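Local coordinates for hypothetical protein (Bacteroides uniformis, PDB 4QE0) that is of unknown function but belongs to the DUF5043 family, whose fold here is a six-stranded antiparallel sheet with helices, at residues Ser39-Leu44 and Asn124-Glu129; Asp27-Gln32 and Val138-Glu143; Thr108-Pro113 and Tyr163-Trp168. All coordinates share one frame; numbering follows the deposited sequence.

Contact 1 of 3, residues Ser39-Leu44 and Asn124-Glu129; sequences SQFVTL and NFFTFE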
loop_
_atom_site.group_PDB
_atom_site.type_symbol
_atom_site.label_atom_id
_atom_site.label_comp_id
_atom_site.label_asym_id
_atom_site.label_seq_id
_atom_site.Cartn_x
_atom_site.Cartn_y
_atom_site.Cartn_z
ATOM N N SER A 39 -13.692 27.303 12.113
ATOM C CA SER A 39 -14.192 26.047 11.529
ATOM C C SER A 39 -13.583 24.787 12.163
ATOM O O SER A 39 -14.106 23.697 11.966
ATOM C CB SER A 39 -13.860 26.035 10.048
ATOM O OG SER A 39 -12.453 26.019 9.889
ATOM N N GLN A 40 -12.483 24.956 12.887
ATOM C CA GLN A 40 -11.691 23.857 13.434
ATOM C C GLN A 40 -11.153 22.905 12.330
ATOM O O GLN A 40 -10.935 21.725 12.570
ATOM C CB GLN A 40 -12.499 23.124 14.499
ATOM C CG GLN A 40 -12.722 23.993 15.738
ATOM C CD GLN A 40 -11.433 24.211 16.487
ATOM O OE1 GLN A 40 -10.832 23.259 16.967
ATOM N NE2 GLN A 40 -10.999 25.458 16.594
ATOM N N PHE A 41 -10.929 23.464 11.146
ATOM C CA PHE A 41 -10.389 22.740 9.995
ATOM C C PHE A 41 -8.870 22.727 10.067
ATOM O O PHE A 41 -8.239 23.766 10.300
ATOM C CB PHE A 41 -10.836 23.456 8.722
ATOM C CG PHE A 41 -10.579 22.702 7.448
ATOM C CD1 PHE A 41 -11.134 21.456 7.255
ATOM C CD2 PHE A 41 -9.824 23.262 6.434
ATOM C CE1 PHE A 41 -10.944 20.773 6.074
ATOM C CE2 PHE A 41 -9.623 22.573 5.239
ATOM C CZ PHE A 41 -10.191 21.340 5.069
ATOM N N VAL A 42 -8.289 21.540 9.920
ATOM C CA VAL A 42 -6.862 21.326 10.041
ATOM C C VAL A 42 -6.266 21.043 8.681
ATOM O O VAL A 42 -6.837 20.284 7.917
ATOM C CB VAL A 42 -6.554 20.120 10.942
ATOM C CG1 VAL A 42 -5.054 19.931 11.099
ATOM C CG2 VAL A 42 -7.233 20.267 12.293
ATOM N N THR A 43 -5.117 21.654 8.406
ATOM C CA THR A 43 -4.304 21.346 7.226
ATOM C C THR A 43 -2.951 20.885 7.785
ATOM O O THR A 43 -2.291 21.624 8.504
ATOM C CB THR A 43 -4.155 22.575 6.300
ATOM O OG1 THR A 43 -5.456 23.058 5.923
ATOM C CG2 THR A 43 -3.365 22.225 5.041
ATOM N N LEU A 44 -2.593 19.634 7.511
ATOM C CA LEU A 44 -1.422 18.977 8.080
ATOM C C LEU A 44 -0.486 18.583 6.958
ATOM O O LEU A 44 -0.898 17.883 6.022
ATOM C CB LEU A 44 -1.877 17.742 8.867
ATOM C CG LEU A 44 -0.797 16.901 9.551
ATOM C CD1 LEU A 44 -0.141 17.737 10.649
ATOM C CD2 LEU A 44 -1.373 15.609 10.118
ATOM N N ASN A 124 -6.246 16.892 5.304
ATOM C CA ASN A 124 -7.225 17.788 5.909
ATOM C C ASN A 124 -8.237 16.977 6.699
ATOM O O ASN A 124 -8.655 15.894 6.282
ATOM C CB ASN A 124 -7.989 18.632 4.875
ATOM C CG ASN A 124 -7.123 19.651 4.175
ATOM O OD1 ASN A 124 -6.800 19.484 3.018
ATOM N ND2 ASN A 124 -6.750 20.709 4.869
ATOM N N PHE A 125 -8.608 17.509 7.860
ATOM C CA PHE A 125 -9.660 16.947 8.685
ATOM C C PHE A 125 -10.032 18.019 9.721
ATOM O O PHE A 125 -9.476 19.109 9.694
ATOM C CB PHE A 125 -9.185 15.675 9.404
ATOM C CG PHE A 125 -7.843 15.819 10.072
ATOM C CD1 PHE A 125 -7.740 16.320 11.372
ATOM C CD2 PHE A 125 -6.680 15.429 9.407
ATOM C CE1 PHE A 125 -6.507 16.460 11.972
ATOM C CE2 PHE A 125 -5.447 15.539 10.014
ATOM C CZ PHE A 125 -5.357 16.051 11.295
ATOM N N PHE A 126 -10.960 17.713 10.611
ATOM C CA PHE A 126 -11.383 18.681 11.638
ATOM C C PHE A 126 -10.907 18.228 13.008
ATOM O O PHE A 126 -10.759 17.034 13.247
ATOM C CB PHE A 126 -12.897 18.828 11.613
ATOM C CG PHE A 126 -13.422 19.476 10.354
ATOM C CD1 PHE A 126 -13.677 18.731 9.209
ATOM C CD2 PHE A 126 -13.682 20.835 10.327
ATOM C CE1 PHE A 126 -14.165 19.330 8.060
ATOM C CE2 PHE A 126 -14.187 21.438 9.195
ATOM C CZ PHE A 126 -14.428 20.693 8.058
ATOM N N THR A 127 -10.701 19.175 13.923
ATOM C CA THR A 127 -10.164 18.838 15.236
ATOM C C THR A 127 -11.128 17.992 16.059
ATOM O O THR A 127 -10.711 17.284 16.981
ATOM C CB THR A 127 -9.874 20.072 16.080
ATOM O OG1 THR A 127 -11.110 20.727 16.360
ATOM C CG2 THR A 127 -8.924 21.002 15.373
ATOM N N PHE A 128 -12.410 18.039 15.711
ATOM C CA PHE A 128 -13.426 17.256 16.409
ATOM C C PHE A 128 -13.629 15.861 15.826
ATOM O O PHE A 128 -14.479 15.110 16.305
ATOM C CB PHE A 128 -14.752 18.007 16.456
ATOM C CG PHE A 128 -15.205 18.557 15.118
ATOM C CD1 PHE A 128 -15.801 17.745 14.182
ATOM C CD2 PHE A 128 -15.064 19.909 14.837
ATOM C CE1 PHE A 128 -16.243 18.262 12.978
ATOM C CE2 PHE A 128 -15.493 20.426 13.639
ATOM C CZ PHE A 128 -16.089 19.607 12.715
ATOM N N GLU A 129 -12.833 15.495 14.821
ATOM C CA GLU A 129 -12.909 14.181 14.209
ATOM C C GLU A 129 -11.807 13.265 14.736
ATOM O O GLU A 129 -10.800 13.742 15.234
ATOM C CB GLU A 129 -12.781 14.314 12.680
ATOM C CG GLU A 129 -13.967 15.016 12.028
ATOM C CD GLU A 129 -13.795 15.258 10.534
ATOM O OE1 GLU A 129 -12.629 15.296 10.034
ATOM O OE2 GLU A 129 -14.842 15.425 9.863
#
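Val-42 and Phe-125 form the hydrogen-bonded pair at the middle of this contact: Val-42 N donates to Phe-125 O at 2.7 Å, and the return bond from Phe-125 N to Val-42 O is longer, 3.3 Å. The same Val-42 O also accepts from Asn-124 ND2 at 3.1 Å, the two donors arriving from opposite faces of the carbonyl plane. Past the strand end, Gln-40 O takes the amide of Thr-127, and Gln-40 OE1 receives the Thr-127 hydroxyl, OG1, at 2.6 Å on an in-plane lone pair. The glutamine chain bends at chi2 (-69°), the torsion that places CD, and the two side chains cross obliquely. These bonds join strands 41-45 and 118-126, antiparallel neighbours in the middle of the sheet, just where 118-126 runs into the type I turn Phe-126 to Glu-129. Within the turn, Glu-129 OE1 accepts from Phe-126 N, while Ser-39 OG makes an ST turn with Phe-41 N and also bonds Asp-36.

Apolar contacts divide between the two faces of the sheet. On one, Phe-41 sets CD1 over the rim of the Phe-126 ring, 3.5 Å from CZ, with the planes at 55°; its own ring lies almost parallel to the Asn-124 amide. On the other, Val-42 CB sits over the face of Phe-125, a CH-pi contact, and Leu-44 CD2 meets that ring's edge 4.1 Å from CE2.

Contact 2 of 3, residues Asp27-Gln32 and Val138-Glu143; sequences DGYTYQ and VYREIE. With GOL (glycerol), chain E; GOL (glycerol), chain C.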
loop_
_atom_site.group_PDB
_atom_site.type_symbol
_atom_site.label_atom_id
_atom_site.label_comp_id
_atom_site.label_asym_id
_atom_site.label_seq_id
_atom_site.Cartn_x
_atom_site.Cartn_y
_atom_site.Cartn_z
ATOM N N ASP A 27 12.113 13.258 14.945
ATOM C CA ASP A 27 13.348 12.725 14.392
ATOM C C ASP A 27 13.187 12.466 12.910
ATOM O O ASP A 27 12.494 11.535 12.509
ATOM C CB ASP A 27 13.760 11.406 15.066
ATOM C CG ASP A 27 14.427 11.606 16.431
ATOM O OD1 ASP A 27 14.638 12.758 16.870
ATOM O OD2 ASP A 27 14.746 10.587 17.079
ATOM N N GLY A 28 13.834 13.296 12.105
ATOM C CA GLY A 28 13.922 13.045 10.677
ATOM C C GLY A 28 13.042 13.938 9.830
ATOM O O GLY A 28 13.232 14.007 8.620
ATOM N N TYR A 29 12.068 14.607 10.444
ATOM C CA TYR A 29 11.134 15.409 9.668
ATOM C C TYR A 29 10.368 16.379 10.552
ATOM O O TYR A 29 10.294 16.199 11.767
ATOM C CB TYR A 29 10.174 14.507 8.865
ATOM C CG TYR A 29 9.282 13.577 9.674
ATOM C CD1 TYR A 29 9.693 12.295 10.013
ATOM C CD2 TYR A 29 8.018 13.977 10.083
ATOM C CE1 TYR A 29 8.881 11.445 10.743
ATOM C CE2 TYR A 29 7.201 13.134 10.814
ATOM C CZ TYR A 29 7.622 11.871 11.128
ATOM O OH TYR A 29 6.805 11.047 11.862
ATOM N N THR A 30 9.817 17.408 9.922
ATOM C CA THR A 30 8.987 18.383 10.583
ATOM C C THR A 30 7.654 18.526 9.843
ATOM O O THR A 30 7.638 18.682 8.637
ATOM C CB THR A 30 9.676 19.755 10.637
ATOM O OG1 THR A 30 10.923 19.620 11.309
ATOM C CG2 THR A 30 8.827 20.750 11.390
ATOM N N TYR A 31 6.554 18.454 10.593
ATOM C CA TYR A 31 5.223 18.698 10.064
ATOM C C TYR A 31 4.662 19.988 10.624
ATOM O O TYR A 31 4.873 20.330 11.797
ATOM C CB TYR A 31 4.268 17.543 10.397
ATOM C CG TYR A 31 4.087 16.554 9.258
ATOM C CD1 TYR A 31 5.181 15.934 8.649
ATOM C CD2 TYR A 31 2.826 16.249 8.785
ATOM C CE1 TYR A 31 5.019 15.019 7.613
ATOM C CE2 TYR A 31 2.652 15.342 7.748
ATOM C CZ TYR A 31 3.743 14.734 7.163
ATOM O OH TYR A 31 3.555 13.842 6.127
ATOM N N GLN A 32 3.930 20.687 9.779
ATOM C CA GLN A 32 3.198 21.882 10.149
ATOM C C GLN A 32 1.728 21.519 10.247
ATOM O O GLN A 32 1.182 20.826 9.382
ATOM C CB GLN A 32 3.382 22.972 9.091
ATOM C CG GLN A 32 2.666 24.285 9.399
ATOM C CD GLN A 32 3.153 24.904 10.694
ATOM O OE1 GLN A 32 4.337 24.793 11.034
ATOM N NE2 GLN A 32 2.241 25.502 11.451
ATOM N N VAL A 138 1.633 7.843 11.279
ATOM C CA VAL A 138 0.693 7.325 10.279
ATOM C C VAL A 138 0.640 8.219 9.027
ATOM O O VAL A 138 0.765 7.738 7.896
ATOM C CB VAL A 138 -0.724 7.152 10.864
ATOM C CG1 VAL A 138 -1.725 6.739 9.797
ATOM C CG2 VAL A 138 -0.700 6.099 11.964
ATOM N N TYR A 139 0.451 9.517 9.240
ATOM C CA TYR A 139 0.444 10.481 8.153
ATOM C C TYR A 139 1.773 10.508 7.417
ATOM O O TYR A 139 1.822 10.547 6.185
ATOM C CB TYR A 139 0.067 11.881 8.666
ATOM C CG TYR A 139 -1.335 11.937 9.211
ATOM C CD1 TYR A 139 -2.422 11.706 8.376
ATOM C CD2 TYR A 139 -1.588 12.197 10.550
ATOM C CE1 TYR A 139 -3.712 11.716 8.870
ATOM C CE2 TYR A 139 -2.878 12.232 11.046
ATOM C CZ TYR A 139 -3.937 12.001 10.206
ATOM O OH TYR A 139 -5.228 12.008 10.673
ATOM N N ARG A 140 2.858 10.492 8.160
ATOM C CA ARG A 140 4.175 10.447 7.539
ATOM C C ARG A 140 4.329 9.226 6.633
ATOM O O ARG A 140 4.859 9.345 5.541
ATOM C CB ARG A 140 5.275 10.464 8.615
ATOM C CG ARG A 140 6.690 10.263 8.079
ATOM C CD ARG A 140 7.121 11.416 7.206
ATOM N NE ARG A 140 8.537 11.303 6.872
ATOM C CZ ARG A 140 9.186 12.138 6.069
ATOM N NH1 ARG A 140 8.556 13.133 5.450
ATOM N NH2 ARG A 140 10.476 11.960 5.867
ATOM N N GLU A 141 3.909 8.053 7.104
ATOM C CA GLU A 141 4.017 6.817 6.324
ATOM C C GLU A 141 3.233 6.922 5.014
ATOM O O GLU A 141 3.719 6.522 3.947
ATOM C CB GLU A 141 3.511 5.600 7.108
ATOM C CG GLU A 141 3.444 4.319 6.264
ATOM C CD GLU A 141 2.860 3.115 6.996
ATOM O OE1 GLU A 141 2.913 3.078 8.240
ATOM O OE2 GLU A 141 2.356 2.190 6.324
ATOM N N ILE A 142 2.038 7.487 5.090
ATOM C CA ILE A 142 1.238 7.708 3.894
ATOM C C ILE A 142 1.964 8.632 2.929
ATOM O O ILE A 142 2.065 8.335 1.737
ATOM C CB ILE A 142 -0.143 8.268 4.252
ATOM C CG1 ILE A 142 -0.934 7.231 5.036
ATOM C CG2 ILE A 142 -0.890 8.673 2.995
ATOM C CD1 ILE A 142 -2.184 7.792 5.676
ATOM N N GLU A 143 2.465 9.759 3.436
ATOM C CA GLU A 143 3.197 10.713 2.600
ATOM C C GLU A 143 4.363 10.028 1.882
ATOM O O GLU A 143 4.517 10.149 0.675
ATOM C CB GLU A 143 3.744 11.864 3.445
ATOM C CG GLU A 143 4.595 12.871 2.673
ATOM C CD GLU A 143 5.610 13.669 3.498
ATOM O OE1 GLU A 143 5.738 13.495 4.720
ATOM O OE2 GLU A 143 6.319 14.490 2.870
HETATM C C1 GOL E . 12.060 9.739 8.297
HETATM O O1 GOL E . 12.719 9.752 9.575
HETATM C C2 GOL E . 11.193 8.483 8.158
HETATM O O2 GOL E . 9.862 8.832 7.759
HETATM C C3 GOL E . 11.789 7.527 7.122
HETATM O O3 GOL E . 11.559 8.023 5.793
HETATM C C1 GOL C . 11.397 15.096 2.530
HETATM O O1 GOL C . 11.672 13.989 1.674
HETATM C C2 GOL C . 11.817 14.695 3.917
HETATM O O2 GOL C . 11.391 13.357 4.058
HETATM C C3 GOL C . 11.213 15.561 5.002
HETATM O O3 GOL C . 12.225 15.915 5.969
#
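Strand 29-32 passes helix 138-143 at 105°, their axes 10.9 Å apart, a separation bridged by the long side chains of Tyr-29, Tyr-31, Arg-140 and Glu-143. This is sheet-on-helix packing: helix 136-143 lies against one face of the antiparallel sheet, and the two tyrosines, two residues apart on the strand, both project toward it.

Arg-140 slides past Tyr-29 in the opposite direction, its CD above the centre of the phenol ring at 3.7 Å from the centroid. Its guanidinium lies flat, displaced toward the CB end of the tyrosine, as an offset stack with the planes 19° apart and NE 3.5 Å from Tyr-29 CD1. A bend in the arginine at chi2 (66°) sets CD over the ring; further back, Arg-140 CB touches Tyr-29 OH.

Tyr-31 meets Glu-143 tip to tip. Its hydroxyl, OH, donates to Glu-143 OE1 at 2.6 Å, and Arg-140 NH1 reaches that oxygen at 2.9 Å as part of a salt bridge within the helix. Both donors stand well out of the carboxylate plane, on opposite faces of it. The other carboxylate oxygen, OE2, is bonded by Asn-46, while Tyr-139, whose hydroxyl bonds Tyr-131 O, puts CB beside the Tyr-31 ring.

Two glycerols, probably from the crystallisation liquor, lie at the guanidinium edge: O2 of the chain E molecule accepts from Arg-140 NE at 2.9 Å, and O2 of the chain C molecule lies close to NH2, at a distance too short to be trusted.

With a hydroxyl and a guanidinium on one oxygen and an amide on the other, the buried Glu-143 carboxylate is probably stabilised as the anion, and its charge in turn would help to hold the arginine against Tyr-29.

Contact 3 of 3, residues Thr108-Pro113 and Tyr163-Trp168; sequences TMLLSP and YIMLAW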
loop_
_atom_site.group_PDB
_atom_site.type_symbol
_atom_site.label_atom_id
_atom_site.label_comp_id
_atom_site.label_asym_id
_atom_site.label_seq_id
_atom_site.Cartn_x
_atom_site.Cartn_y
_atom_site.Cartn_z
ATOM N N THR A 108 -4.511 14.858 -0.164
ATOM C CA THR A 108 -4.189 15.560 -1.395
ATOM C C THR A 108 -2.778 15.194 -1.858
ATOM O O THR A 108 -1.825 15.293 -1.080
ATOM C CB THR A 108 -4.328 17.092 -1.198
ATOM O OG1 THR A 108 -5.685 17.434 -0.806
ATOM C CG2 THR A 108 -3.993 17.834 -2.446
HETATM N N MSE A 109 -2.676 14.760 -3.103
HETATM C CA MSE A 109 -1.393 14.522 -3.776
HETATM C C MSE A 109 -1.231 15.621 -4.786
HETATM O O MSE A 109 -2.163 15.909 -5.569
HETATM C CB MSE A 109 -1.377 13.188 -4.528
HETATM C CG MSE A 109 -1.352 12.001 -3.610
HETATM SE SE MSE A 109 -1.255 10.326 -4.728
HETATM C CE MSE A 109 -2.965 10.330 -5.670
ATOM N N LEU A 110 -0.067 16.268 -4.769
ATOM C CA LEU A 110 0.267 17.277 -5.770
ATOM C C LEU A 110 1.320 16.694 -6.691
ATOM O O LEU A 110 2.423 16.336 -6.252
ATOM C CB LEU A 110 0.756 18.551 -5.122
ATOM C CG LEU A 110 -0.192 19.145 -4.062
ATOM C CD1 LEU A 110 0.296 20.496 -3.586
ATOM C CD2 LEU A 110 -1.604 19.253 -4.617
ATOM N N LEU A 111 0.970 16.595 -7.969
ATOM C CA LEU A 111 1.808 15.952 -8.953
ATOM C C LEU A 111 2.572 16.937 -9.826
ATOM O O LEU A 111 2.068 18.014 -10.162
ATOM C CB LEU A 111 0.967 15.096 -9.888
ATOM C CG LEU A 111 -0.027 14.075 -9.329
ATOM C CD1 LEU A 111 -0.625 13.321 -10.500
ATOM C CD2 LEU A 111 0.565 13.145 -8.321
ATOM N N SER A 112 3.759 16.519 -10.243
ATOM C CA SER A 112 4.530 17.246 -11.236
ATOM C C SER A 112 3.806 17.204 -12.558
ATOM O O SER A 112 3.404 16.143 -13.016
ATOM C CB SER A 112 5.920 16.638 -11.434
ATOM O OG SER A 112 6.515 17.132 -12.622
ATOM N N PRO A 113 3.676 18.354 -13.216
ATOM C CA PRO A 113 3.043 18.351 -14.532
ATOM C C PRO A 113 3.984 17.845 -15.636
ATOM O O PRO A 113 3.551 17.652 -16.776
ATOM C CB PRO A 113 2.715 19.822 -14.748
ATOM C CG PRO A 113 3.775 20.538 -13.987
ATOM C CD PRO A 113 4.088 19.705 -12.795
ATOM N N TYR A 163 0.938 22.666 -11.150
ATOM C CA TYR A 163 0.905 21.327 -10.558
ATOM C C TYR A 163 -0.476 20.731 -10.759
ATOM O O TYR A 163 -1.443 21.432 -11.084
ATOM C CB TYR A 163 1.299 21.350 -9.073
ATOM C CG TYR A 163 0.312 22.044 -8.166
ATOM C CD1 TYR A 163 0.377 23.430 -7.948
ATOM C CD2 TYR A 163 -0.699 21.322 -7.528
ATOM C CE1 TYR A 163 -0.532 24.060 -7.114
ATOM C CE2 TYR A 163 -1.619 21.949 -6.700
ATOM C CZ TYR A 163 -1.536 23.314 -6.493
ATOM O OH TYR A 163 -2.461 23.912 -5.667
ATOM N N ILE A 164 -0.554 19.422 -10.593
ATOM C CA ILE A 164 -1.798 18.723 -10.747
ATOM C C ILE A 164 -2.280 18.268 -9.364
ATOM O O ILE A 164 -1.544 17.596 -8.663
ATOM C CB ILE A 164 -1.600 17.540 -11.678
ATOM C CG1 ILE A 164 -1.243 18.011 -13.105
ATOM C CG2 ILE A 164 -2.860 16.682 -11.705
ATOM C CD1 ILE A 164 -0.683 16.927 -14.009
HETATM N N MSE A 165 -3.486 18.664 -8.961
HETATM C CA MSE A 165 -3.988 18.329 -7.630
HETATM C C MSE A 165 -5.003 17.217 -7.653
HETATM O O MSE A 165 -6.037 17.313 -8.324
HETATM C CB MSE A 165 -4.677 19.540 -6.999
HETATM C CG MSE A 165 -5.150 19.171 -5.593
HETATM SE SE MSE A 165 -5.989 20.764 -4.793
HETATM C CE MSE A 165 -7.725 20.704 -5.675
ATOM N N LEU A 166 -4.715 16.151 -6.911
ATOM C CA LEU A 166 -5.640 15.035 -6.760
ATOM C C LEU A 166 -5.996 14.920 -5.298
ATOM O O LEU A 166 -5.183 14.447 -4.488
ATOM C CB LEU A 166 -5.000 13.743 -7.294
ATOM C CG LEU A 166 -4.563 13.669 -8.773
ATOM C CD1 LEU A 166 -3.976 12.287 -9.059
ATOM C CD2 LEU A 166 -5.696 13.979 -9.743
ATOM N N ALA A 167 -7.192 15.384 -4.955
ATOM C CA ALA A 167 -7.646 15.408 -3.577
ATOM C C ALA A 167 -8.870 14.518 -3.473
ATOM O O ALA A 167 -9.783 14.597 -4.314
ATOM C CB ALA A 167 -7.987 16.833 -3.161
ATOM N N TRP A 168 -8.903 13.685 -2.437
ATOM C CA TRP A 168 -10.023 12.773 -2.245
ATOM C C TRP A 168 -10.298 12.487 -0.791
ATOM O O TRP A 168 -9.432 12.684 0.059
ATOM C CB TRP A 168 -9.795 11.482 -3.029
ATOM C CG TRP A 168 -8.808 10.494 -2.445
ATOM C CD1 TRP A 168 -9.125 9.354 -1.755
ATOM C CD2 TRP A 168 -7.366 10.549 -2.465
ATOM N NE1 TRP A 168 -7.987 8.693 -1.382
ATOM C CE2 TRP A 168 -6.891 9.386 -1.808
ATOM C CE3 TRP A 168 -6.441 11.435 -2.996
ATOM C CZ2 TRP A 168 -5.524 9.092 -1.669
ATOM C CZ3 TRP A 168 -5.079 11.144 -2.863
ATOM C CH2 TRP A 168 -4.635 9.981 -2.196
#
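Leu-110 and Met-165 stand side by side as a non-hydrogen-bonded pair in the antiparallel pairing of strands 106-111 and 164-169, the latter an outermost strand of the sheet within this chain. Leu-110 CD2 lies 3.7 Å from Met-165 CG and 3.4 Å from Tyr-163 CE2, and CD1 touches the same ring carbon more loosely. An alanine at Leu-110 would probably open a gap beside the Tyr-163 ring and leave Met-165 CG without its leucine neighbour. Thr-108 carries this face onward, its CG2 against Met-165 CG and its OG1 beside Ala-167 CB.

On the other face Leu-111 CD1 packs against Leu-166 CD1 at 3.8 Å, with Ile-164 next to Leu-111.

Four nearly straight backbone bonds set this register, two between Met-109 and Leu-166 and two between Leu-111 and Ile-164. Further out, Tyr-163 OH bonds Glu-54 O, which helps to position the ring, and Leu-110 is backed by Leu-51. Trp-168 is tied through NE1 to Gln-170 and makes a Met-aromatic contact with selenomethionine Met-109, which bends at chi3 (-65°) and places CE 3.6 Å from Trp-168 CZ3.

How the contacts relate
All three contacts belong to one antiparallel sheet, but they sample it differently. Contacts 1 and 3 each join neighbouring strands; strands 118-126 and 106-111, adjacent in both chain and sheet, carry them from the middle to one border. Contact 2 instead sets a helix against strand 29-36, the neighbour of strand 41-45 used by contact 1. These two touch directly, Leu-44 CD2 lying 3.4 Å from Tyr-139 CD2, whereas contact 3 touches neither. Contact 3 is the most buried and its side chains are largely apolar; contact 1, partly buried, adds polar side-chain bonds near a turn. Contact 2, also partly buried, relies on charge and aromatic stacking.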